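Local coordinates for glucan-binding protein C, GbpC (Streptococcus mutans UA159, PDB 5UQZ), which probably binds glucan at the streptococcal cell wall and mediates both sucrose-dependent and sucrose-independent adherence, this chain holding its calcium-binding beta-supersandwich domain, at residues Asp193-Phe203 and Tyr307-Gly318; Ala274-Trp284 and Arg294-Ala302. All coordinates share one frame; numbering follows the deposited sequence.

Interaction 1 (Asp193-Phe203 and Tyr307-Gly318); sequences DKISVTMQIIF and YKGEPFTFTVGG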
loop_
_atom_site.group_PDB
_atom_site.type_symbol
_atom_site.label_atom_id
_atom_site.label_comp_id
_atom_site.label_asym_id
_atom_site.label_seq_id
_atom_site.Cartn_x
_atom_site.Cartn_y
_atom_site.Cartn_z
ATOM N N ASP A 193 -9.441 -1.108 -18.835
ATOM C CA ASP A 193 -9.516 -2.407 -18.167
ATOM C C ASP A 193 -8.919 -2.281 -16.770
ATOM O O ASP A 193 -8.185 -1.344 -16.472
ATOM C CB ASP A 193 -8.732 -3.442 -18.979
ATOM C CG ASP A 193 -9.343 -3.652 -20.367
ATOM O OD1 ASP A 193 -10.595 -3.644 -20.510
ATOM O OD2 ASP A 193 -8.591 -3.811 -21.347
ATOM N N LYS A 194 -9.229 -3.262 -15.923
ATOM C CA LYS A 194 -8.713 -3.216 -14.555
ATOM C C LYS A 194 -8.520 -4.638 -14.055
ATOM O O LYS A 194 -9.202 -5.577 -14.500
ATOM C CB LYS A 194 -9.631 -2.451 -13.635
ATOM C CG LYS A 194 -10.971 -2.937 -13.529
ATOM C CD LYS A 194 -11.878 -1.817 -12.912
ATOM C CE LYS A 194 -13.286 -2.352 -12.753
ATOM N NZ LYS A 194 -14.164 -1.419 -12.004
ATOM N N ILE A 195 -7.625 -4.783 -13.074
ATOM C CA ILE A 195 -7.611 -5.959 -12.226
ATOM C C ILE A 195 -8.567 -5.643 -11.072
ATOM O O ILE A 195 -8.441 -4.590 -10.416
ATOM C CB ILE A 195 -6.190 -6.239 -11.701
ATOM C CG1 ILE A 195 -5.278 -6.693 -12.847
ATOM C CG2 ILE A 195 -6.204 -7.306 -10.591
ATOM C CD1 ILE A 195 -3.806 -6.807 -12.467
ATOM N N SER A 196 -9.505 -6.553 -10.815
ATOM C CA SER A 196 -10.506 -6.373 -9.759
ATOM C C SER A 196 -10.541 -7.655 -8.945
ATOM O O SER A 196 -10.674 -8.735 -9.529
ATOM C CB SER A 196 -11.877 -6.168 -10.409
ATOM O OG SER A 196 -12.876 -6.214 -9.402
ATOM N N VAL A 197 -10.429 -7.533 -7.617
ATOM C CA VAL A 197 -10.418 -8.719 -6.739
ATOM C C VAL A 197 -11.408 -8.459 -5.600
ATOM O O VAL A 197 -11.257 -7.484 -4.856
ATOM C CB VAL A 197 -9.005 -8.985 -6.162
ATOM C CG1 VAL A 197 -9.036 -10.171 -5.176
ATOM C CG2 VAL A 197 -8.010 -9.287 -7.267
ATOM N N THR A 198 -12.371 -9.362 -5.436
ATOM C CA THR A 198 -13.241 -9.334 -4.277
ATOM C C THR A 198 -12.662 -10.260 -3.210
ATOM O O THR A 198 -12.241 -11.387 -3.499
ATOM C CB THR A 198 -14.660 -9.790 -4.662
ATOM O OG1 THR A 198 -15.204 -8.878 -5.610
ATOM C CG2 THR A 198 -15.587 -9.862 -3.451
ATOM N N MET A 199 -12.651 -9.763 -1.979
ATOM C CA MET A 199 -12.100 -10.509 -0.863
ATOM C C MET A 199 -13.077 -10.503 0.294
ATOM O O MET A 199 -13.867 -9.567 0.475
ATOM C CB MET A 199 -10.754 -10.031 -0.450
ATOM C CG MET A 199 -10.349 -8.716 -0.406
ATOM S SD MET A 199 -8.454 -8.626 -0.273
ATOM C CE MET A 199 -8.216 -9.356 1.338
ATOM N N GLN A 200 -12.930 -11.536 1.137
ATOM C CA GLN A 200 -13.654 -11.568 2.401
ATOM C C GLN A 200 -12.763 -12.238 3.424
ATOM O O GLN A 200 -12.207 -13.315 3.151
ATOM C CB GLN A 200 -14.993 -12.302 2.280
ATOM C CG GLN A 200 -15.774 -12.217 3.554
ATOM C CD GLN A 200 -17.175 -12.858 3.459
ATOM O OE1 GLN A 200 -17.465 -13.615 2.530
ATOM N NE2 GLN A 200 -18.017 -12.565 4.433
ATOM N N ILE A 201 -12.631 -11.628 4.606
ATOM C CA ILE A 201 -11.768 -12.122 5.688
ATOM C C ILE A 201 -12.631 -12.595 6.838
ATOM O O ILE A 201 -13.555 -11.888 7.266
ATOM C CB ILE A 201 -10.859 -10.979 6.171
ATOM C CG1 ILE A 201 -9.990 -10.428 5.032
ATOM C CG2 ILE A 201 -9.985 -11.489 7.339
ATOM C CD1 ILE A 201 -9.280 -9.102 5.396
ATOM N N ILE A 202 -12.319 -13.784 7.360
ATOM C CA ILE A 202 -12.997 -14.308 8.538
ATOM C C ILE A 202 -11.914 -14.638 9.570
ATOM O O ILE A 202 -10.926 -15.316 9.254
ATOM C CB ILE A 202 -13.817 -15.574 8.208
ATOM C CG1 ILE A 202 -14.932 -15.259 7.197
ATOM C CG2 ILE A 202 -14.430 -16.135 9.486
ATOM C CD1 ILE A 202 -15.657 -16.472 6.731
ATOM N N PHE A 203 -12.095 -14.134 10.792
ATOM C CA PHE A 203 -11.204 -14.442 11.902
ATOM C C PHE A 203 -11.852 -15.513 12.771
ATOM O O PHE A 203 -13.057 -15.492 12.984
ATOM C CB PHE A 203 -10.965 -13.184 12.749
ATOM C CG PHE A 203 -10.374 -12.028 11.964
ATOM C CD1 PHE A 203 -9.017 -12.037 11.599
ATOM C CD2 PHE A 203 -11.151 -10.942 11.593
ATOM C CE1 PHE A 203 -8.449 -10.976 10.925
ATOM C CE2 PHE A 203 -10.576 -9.871 10.939
ATOM C CZ PHE A 203 -9.242 -9.869 10.598
ATOM N N TYR A 307 -14.408 -2.739 9.366
ATOM C CA TYR A 307 -14.645 -3.986 8.666
ATOM C C TYR A 307 -15.674 -4.794 9.437
ATOM O O TYR A 307 -15.472 -5.152 10.611
ATOM C CB TYR A 307 -13.322 -4.756 8.534
ATOM C CG TYR A 307 -13.524 -6.087 7.828
ATOM C CD1 TYR A 307 -13.996 -6.127 6.523
ATOM C CD2 TYR A 307 -13.306 -7.310 8.483
ATOM C CE1 TYR A 307 -14.261 -7.342 5.890
ATOM C CE2 TYR A 307 -13.534 -8.500 7.866
ATOM C CZ TYR A 307 -14.000 -8.529 6.586
ATOM O OH TYR A 307 -14.275 -9.710 5.939
ATOM N N LYS A 308 -16.791 -5.079 8.764
ATOM C CA LYS A 308 -17.941 -5.722 9.410
ATOM C C LYS A 308 -18.057 -7.192 9.011
ATOM O O LYS A 308 -19.060 -7.838 9.315
ATOM C CB LYS A 308 -19.216 -4.972 9.045
ATOM C CG LYS A 308 -19.181 -3.555 9.658
ATOM C CD LYS A 308 -20.457 -2.773 9.256
ATOM C CE LYS A 308 -20.398 -1.359 9.806
ATOM N NZ LYS A 308 -21.598 -0.514 9.527
ATOM N N GLY A 309 -17.060 -7.732 8.334
ATOM C CA GLY A 309 -17.104 -9.137 7.970
ATOM C C GLY A 309 -17.687 -9.428 6.614
ATOM O O GLY A 309 -17.779 -10.596 6.262
ATOM N N GLU A 310 -17.945 -8.446 5.812
ATOM C CA GLU A 310 -18.596 -8.613 4.526
ATOM C C GLU A 310 -17.619 -8.355 3.384
ATOM O O GLU A 310 -16.601 -7.674 3.560
ATOM C CB GLU A 310 -19.765 -7.628 4.481
ATOM C CG GLU A 310 -20.802 -7.960 5.578
ATOM C CD GLU A 310 -22.246 -7.944 5.115
ATOM O OE1 GLU A 310 -22.586 -7.698 3.929
ATOM O OE2 GLU A 310 -23.089 -8.174 5.995
ATOM N N PRO A 311 -17.886 -8.880 2.197
ATOM C CA PRO A 311 -16.885 -8.757 1.097
ATOM C C PRO A 311 -16.647 -7.300 0.683
ATOM O O PRO A 311 -17.514 -6.408 0.817
ATOM C CB PRO A 311 -17.536 -9.540 -0.054
ATOM C CG PRO A 311 -18.447 -10.529 0.662
ATOM C CD PRO A 311 -19.016 -9.779 1.858
ATOM N N PHE A 312 -15.442 -7.084 0.169
ATOM C CA PHE A 312 -15.060 -5.806 -0.400
ATOM C C PHE A 312 -14.197 -6.091 -1.616
ATOM O O PHE A 312 -13.705 -7.195 -1.787
ATOM C CB PHE A 312 -14.340 -4.926 0.649
ATOM C CG PHE A 312 -13.135 -5.543 1.237
ATOM C CD1 PHE A 312 -13.263 -6.416 2.334
ATOM C CD2 PHE A 312 -11.864 -5.291 0.721
ATOM C CE1 PHE A 312 -12.141 -7.035 2.907
ATOM C CE2 PHE A 312 -10.750 -5.899 1.313
ATOM C CZ PHE A 312 -10.897 -6.773 2.391
ATOM N N THR A 313 -14.017 -5.081 -2.470
ATOM C CA THR A 313 -13.337 -5.308 -3.748
ATOM C C THR A 313 -12.306 -4.226 -3.997
ATOM O O THR A 313 -12.626 -3.038 -3.925
ATOM C CB THR A 313 -14.369 -5.287 -4.882
ATOM O OG1 THR A 313 -15.344 -6.304 -4.635
ATOM C CG2 THR A 313 -13.716 -5.528 -6.245
ATOM N N PHE A 314 -11.078 -4.605 -4.323
ATOM C CA PHE A 314 -10.091 -3.619 -4.737
ATOM C C PHE A 314 -9.884 -3.706 -6.236
ATOM O O PHE A 314 -10.047 -4.783 -6.844
ATOM C CB PHE A 314 -8.774 -3.753 -3.978
ATOM C CG PHE A 314 -7.952 -5.007 -4.260
ATOM C CD1 PHE A 314 -7.086 -5.030 -5.367
ATOM C CD2 PHE A 314 -7.983 -6.078 -3.400
ATOM C CE1 PHE A 314 -6.299 -6.143 -5.613
ATOM C CE2 PHE A 314 -7.172 -7.204 -3.656
ATOM C CZ PHE A 314 -6.320 -7.234 -4.754
ATOM N N THR A 315 -9.557 -2.561 -6.837
ATOM C CA THR A 315 -9.284 -2.531 -8.261
ATOM C C THR A 315 -8.074 -1.668 -8.561
ATOM O O THR A 315 -7.747 -0.728 -7.823
ATOM C CB THR A 315 -10.480 -2.051 -9.139
ATOM O OG1 THR A 315 -10.687 -0.657 -8.945
ATOM C CG2 THR A 315 -11.773 -2.771 -8.783
ATOM N N VAL A 316 -7.435 -1.963 -9.681
ATOM C CA VAL A 316 -6.345 -1.148 -10.197
ATOM C C VAL A 316 -6.434 -1.158 -11.707
ATOM O O VAL A 316 -6.608 -2.223 -12.328
ATOM C CB VAL A 316 -4.958 -1.611 -9.672
ATOM C CG1 VAL A 316 -4.691 -3.093 -9.970
ATOM C CG2 VAL A 316 -3.862 -0.727 -10.206
ATOM N N GLY A 317 -6.314 0.017 -12.318
ATOM C CA GLY A 317 -6.383 0.102 -13.771
ATOM C C GLY A 317 -5.953 1.479 -14.219
ATOM O O GLY A 317 -5.654 2.353 -13.411
ATOM N N GLY A 318 -5.916 1.659 -15.539
ATOM C CA GLY A 318 -5.567 2.946 -16.126
ATOM C C GLY A 318 -4.211 3.011 -16.795
ATOM O O GLY A 318 -3.902 4.033 -17.420
HETATM O O HOH W 1 -5.583 0.163 -18.108
HETATM O O HOH W 2 -13.140 0.222 -9.843
#
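Six backbone hydrogen bonds join Ile195, Val197 and Met199 to Val316, Phe314 and Phe312, each couple bonded in both directions, and the two strands run antiparallel at 177° with their axes 4.5 Å apart. Ser196–Thr315 and Thr198–Thr313 are the non-hydrogen-bonded pairs between them.

Apolar side chains gather on the face bearing Val197 and Phe314. Val197 lies alongside Phe314, its CB 3.8 Å from the ring centroid in a CH-pi contact over one face. Met199 serves two rings: its CG sits over a face of Phe312, 3.3 Å from CE2, while SD reaches the edge of Phe314, 3.9 Å from CE2 of that ring. A bend at chi3 (-66°) turns the methyl CE back to Phe312 CZ. Ile182 of strand 180-184 packs on Val197 and Phe314, and Phe329 stacks on the Phe314 ring.

The other face is polar. Thr198 OG1 and Thr313 OG1 share a hydrogen bond of 2.8 Å, and Asn159 ND2 bonds to both Thr198 OG1 and Ser196 OG. A water bridges Lys194 NZ and Thr315 OG1.

Past the last bonded pair, Met199–Phe312, side chains of the continuing strand meet the loop 307-311. The extended Gln200 runs beside Pro311 and donates an N-H from NE2 to Gly309 O, 2.7 Å away and close to its amide plane. Tyr307 OH donates to a lone pair of Ile201 O at 2.7 Å, the carbonyl oxygen lying at the ring edge.

One apolar and one polar face on an antiparallel pair, with a second sheet packed against the apolar side, is characteristic of a beta-sandwich, here the beta-supersandwich of GbpC.

Interaction 2 (Ala274-Trp284 and Arg294-Ala302); sequences ATFNGDGADGW and RAATAYYGA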
loop_
_atom_site.group_PDB
_atom_site.type_symbol
_atom_site.label_atom_id
_atom_site.label_comp_id
_atom_site.label_asym_id
_atom_site.label_seq_id
_atom_site.Cartn_x
_atom_site.Cartn_y
_atom_site.Cartn_z
ATOM N N ALA A 274 0.449 16.750 -6.364
ATOM C CA ALA A 274 0.403 16.042 -5.088
ATOM C C ALA A 274 1.135 16.843 -4.015
ATOM O O ALA A 274 2.062 17.617 -4.281
ATOM C CB ALA A 274 1.105 14.698 -5.232
ATOM N N THR A 275 0.731 16.618 -2.763
ATOM C CA THR A 275 1.384 17.309 -1.644
ATOM C C THR A 275 2.740 16.719 -1.312
ATOM O O THR A 275 3.646 17.450 -0.876
ATOM C CB THR A 275 0.467 17.258 -0.427
ATOM O OG1 THR A 275 -0.802 17.815 -0.790
ATOM C CG2 THR A 275 1.076 17.980 0.789
ATOM N N PHE A 276 2.882 15.420 -1.491
ATOM C CA PHE A 276 4.106 14.692 -1.213
ATOM C C PHE A 276 4.410 13.832 -2.423
ATOM O O PHE A 276 3.483 13.329 -3.067
ATOM C CB PHE A 276 3.937 13.773 0.015
ATOM C CG PHE A 276 3.444 14.494 1.230
ATOM C CD1 PHE A 276 4.302 15.227 2.050
ATOM C CD2 PHE A 276 2.122 14.420 1.596
ATOM C CE1 PHE A 276 3.806 15.893 3.195
ATOM C CE2 PHE A 276 1.628 15.083 2.717
ATOM C CZ PHE A 276 2.461 15.812 3.530
ATOM N N ASN A 277 5.692 13.597 -2.702
ATOM C CA ASN A 277 6.043 12.583 -3.696
ATOM C C ASN A 277 5.900 11.198 -3.091
ATOM O O ASN A 277 6.299 10.959 -1.948
ATOM C CB ASN A 277 7.482 12.776 -4.155
ATOM C CG ASN A 277 7.630 13.983 -5.056
ATOM O OD1 ASN A 277 6.838 14.175 -5.990
ATOM N ND2 ASN A 277 8.647 14.801 -4.798
ATOM N N GLY A 278 5.367 10.271 -3.879
ATOM C CA GLY A 278 5.216 8.907 -3.453
ATOM C C GLY A 278 6.441 8.042 -3.633
ATOM O O GLY A 278 6.603 7.066 -2.888
ATOM N N ASP A 279 7.266 8.349 -4.645
ATOM C CA ASP A 279 8.353 7.475 -5.081
ATOM C C ASP A 279 9.567 7.655 -4.187
ATOM O O ASP A 279 9.741 8.689 -3.518
ATOM C CB ASP A 279 8.890 7.806 -6.484
ATOM C CG ASP A 279 7.917 7.529 -7.613
ATOM O OD1 ASP A 279 6.858 6.921 -7.403
ATOM O OD2 ASP A 279 8.273 7.914 -8.784
ATOM N N GLY A 280 10.440 6.643 -4.224
ATOM C CA GLY A 280 11.760 6.735 -3.641
ATOM C C GLY A 280 11.776 6.362 -2.170
ATOM O O GLY A 280 10.742 6.140 -1.532
ATOM N N ALA A 281 12.993 6.314 -1.620
ATOM C CA ALA A 281 13.153 5.956 -0.221
ATOM C C ALA A 281 12.456 6.942 0.704
ATOM O O ALA A 281 12.035 6.567 1.807
ATOM C CB ALA A 281 14.639 5.868 0.131
ATOM N N ASP A 282 12.351 8.205 0.298
ATOM C CA ASP A 282 11.740 9.244 1.119
ATOM C C ASP A 282 10.291 9.519 0.751
ATOM O O ASP A 282 9.673 10.421 1.336
ATOM C CB ASP A 282 12.558 10.538 1.041
ATOM C CG ASP A 282 13.985 10.347 1.499
ATOM O OD1 ASP A 282 14.220 9.481 2.368
ATOM O OD2 ASP A 282 14.871 11.069 0.991
ATOM N N GLY A 283 9.722 8.759 -0.161
ATOM C CA GLY A 283 8.377 9.046 -0.593
ATOM C C GLY A 283 7.347 8.513 0.375
ATOM O O GLY A 283 7.617 7.615 1.192
ATOM N N TRP A 284 6.127 9.041 0.253
ATOM C CA TRP A 284 5.078 8.643 1.197
ATOM C C TRP A 284 4.724 7.164 1.091
ATOM O O TRP A 284 4.180 6.605 2.052
ATOM C CB TRP A 284 3.828 9.530 1.055
ATOM C CG TRP A 284 3.077 9.422 -0.237
ATOM C CD1 TRP A 284 3.104 10.314 -1.262
ATOM C CD2 TRP A 284 2.140 8.371 -0.627
ATOM N NE1 TRP A 284 2.287 9.873 -2.294
ATOM C CE2 TRP A 284 1.682 8.697 -1.909
ATOM C CE3 TRP A 284 1.647 7.208 -0.009
ATOM C CZ2 TRP A 284 0.785 7.892 -2.592
ATOM C CZ3 TRP A 284 0.774 6.423 -0.677
ATOM C CH2 TRP A 284 0.335 6.747 -1.968
ATOM N N ARG A 294 7.469 2.818 5.495
ATOM C CA ARG A 294 8.651 3.507 5.964
ATOM C C ARG A 294 8.374 4.958 6.337
ATOM O O ARG A 294 9.139 5.516 7.128
ATOM C CB ARG A 294 9.737 3.461 4.885
ATOM C CG ARG A 294 10.405 2.103 4.752
ATOM C CD ARG A 294 11.129 2.029 3.437
ATOM N NE ARG A 294 12.478 2.560 3.561
ATOM C CZ ARG A 294 13.321 2.663 2.542
ATOM N NH1 ARG A 294 12.934 2.278 1.329
ATOM N NH2 ARG A 294 14.540 3.158 2.729
ATOM N N ALA A 295 7.305 5.576 5.808
ATOM C CA ALA A 295 7.134 7.033 5.816
ATOM C C ALA A 295 6.087 7.495 6.826
ATOM O O ALA A 295 4.971 6.979 6.854
ATOM C CB ALA A 295 6.709 7.527 4.421
ATOM N N ALA A 296 6.406 8.551 7.593
ATOM C CA ALA A 296 5.396 9.189 8.432
ATOM C C ALA A 296 4.277 9.815 7.603
ATOM O O ALA A 296 3.178 10.045 8.133
ATOM C CB ALA A 296 6.030 10.316 9.237
ATOM N N THR A 297 4.484 10.050 6.310
ATOM C CA THR A 297 3.467 10.615 5.439
ATOM C C THR A 297 2.618 9.539 4.736
ATOM O O THR A 297 1.835 9.902 3.858
ATOM C CB THR A 297 4.128 11.526 4.400
ATOM O OG1 THR A 297 5.199 10.765 3.827
ATOM C CG2 THR A 297 4.660 12.831 5.044
ATOM N N ALA A 298 2.711 8.264 5.143
ATOM C CA ALA A 298 1.901 7.222 4.508
ATOM C C ALA A 298 0.404 7.551 4.546
ATOM O O ALA A 298 -0.340 7.159 3.637
ATOM C CB ALA A 298 2.185 5.882 5.157
ATOM N N TYR A 299 -0.059 8.276 5.569
ATOM C CA TYR A 299 -1.473 8.622 5.681
ATOM C C TYR A 299 -1.978 9.318 4.433
ATOM O O TYR A 299 -3.168 9.245 4.113
ATOM C CB TYR A 299 -1.728 9.520 6.924
ATOM C CG TYR A 299 -1.315 10.955 6.694
ATOM C CD1 TYR A 299 -0.002 11.390 6.908
ATOM C CD2 TYR A 299 -2.229 11.874 6.181
ATOM C CE1 TYR A 299 0.397 12.696 6.649
ATOM C CE2 TYR A 299 -1.847 13.177 5.906
ATOM C CZ TYR A 299 -0.522 13.580 6.140
ATOM O OH TYR A 299 -0.098 14.840 5.881
ATOM N N TYR A 300 -1.078 10.000 3.711
ATOM C CA TYR A 300 -1.535 10.815 2.604
ATOM C C TYR A 300 -2.176 9.978 1.509
ATOM O O TYR A 300 -3.008 10.498 0.754
ATOM C CB TYR A 300 -0.357 11.607 2.051
ATOM C CG TYR A 300 -0.657 12.426 0.843
ATOM C CD1 TYR A 300 -1.530 13.536 0.899
ATOM C CD2 TYR A 300 -0.039 12.139 -0.371
ATOM C CE1 TYR A 300 -1.814 14.272 -0.241
ATOM C CE2 TYR A 300 -0.289 12.901 -1.499
ATOM C CZ TYR A 300 -1.169 13.961 -1.431
ATOM O OH TYR A 300 -1.428 14.710 -2.574
ATOM N N GLY A 301 -1.765 8.721 1.367
ATOM C CA GLY A 301 -2.324 7.857 0.350
ATOM C C GLY A 301 -3.281 6.820 0.910
ATOM O O GLY A 301 -3.557 5.830 0.219
ATOM N N ALA A 302 -3.822 7.038 2.103
ATOM C CA ALA A 302 -4.512 5.962 2.800
ATOM C C ALA A 302 -5.976 6.267 3.102
ATOM O O ALA A 302 -6.371 7.413 3.345
ATOM C CB ALA A 302 -3.851 5.700 4.139
HETATM O O HOH W 3 7.118 12.024 1.941
#
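The hydroxyl of Tyr300 accepts the backbone N-H of Thr275 in a nearly straight hydrogen bond, N to OH 2.9 Å and 170° at the hydrogen. With CG trans to the backbone N (chi1 176°), the Tyr300 ring extends from its short 3-10 turn toward 274-284, where it meets two aromatic partners, one at a face and one at its edge. Phe276 directs its edge at a face of Tyr300, Phe276 CD2 lying 3.5 Å from Tyr300 CG, with the planes at 77°. Tyr300 in turn points its own edge at the five-membered ring of Trp284, the planes again steeply inclined, so two successive T-shaped stacks make an aromatic cluster.

Backbone and methyl groups close around it. Gly301 CA lies over the six-membered ring of Trp284, 3.9 Å from its centroid. Thr297 CG2 covers one face of Phe276, while its OG1 shares a water with Asp282 O. Trp284 NE1 is satisfied by Asn267 O.

The cluster lies in the long connection between strands 260-263 and 303-306. Helix 3-51 packs against Phe276 and Thr297 through Gln38, whereas Trp284 touches Asn226, a calcium ligand that precedes strand 227-230.

In the fold
Interactions 1 and 2 have centres about 23 Å apart and nearest atoms about 11 Å apart, so they do not touch. Along the chain, 193-203 comes first, then both segments of interaction 2, and finally 307-318; the pairing of strands 194-204 and 312-319 thus brackets the connection that interaction 2 folds upon itself. Strand 303-306 leads from that connection toward the second strand of interaction 1. The calcium site lies near both: the side chain of Val316 is about 7 Å from the ion and that of Trp284 about 6 Å. Interaction 1 belongs to the sheet framework, while interaction 2 joins helix 3-51 to the surroundings of the metal.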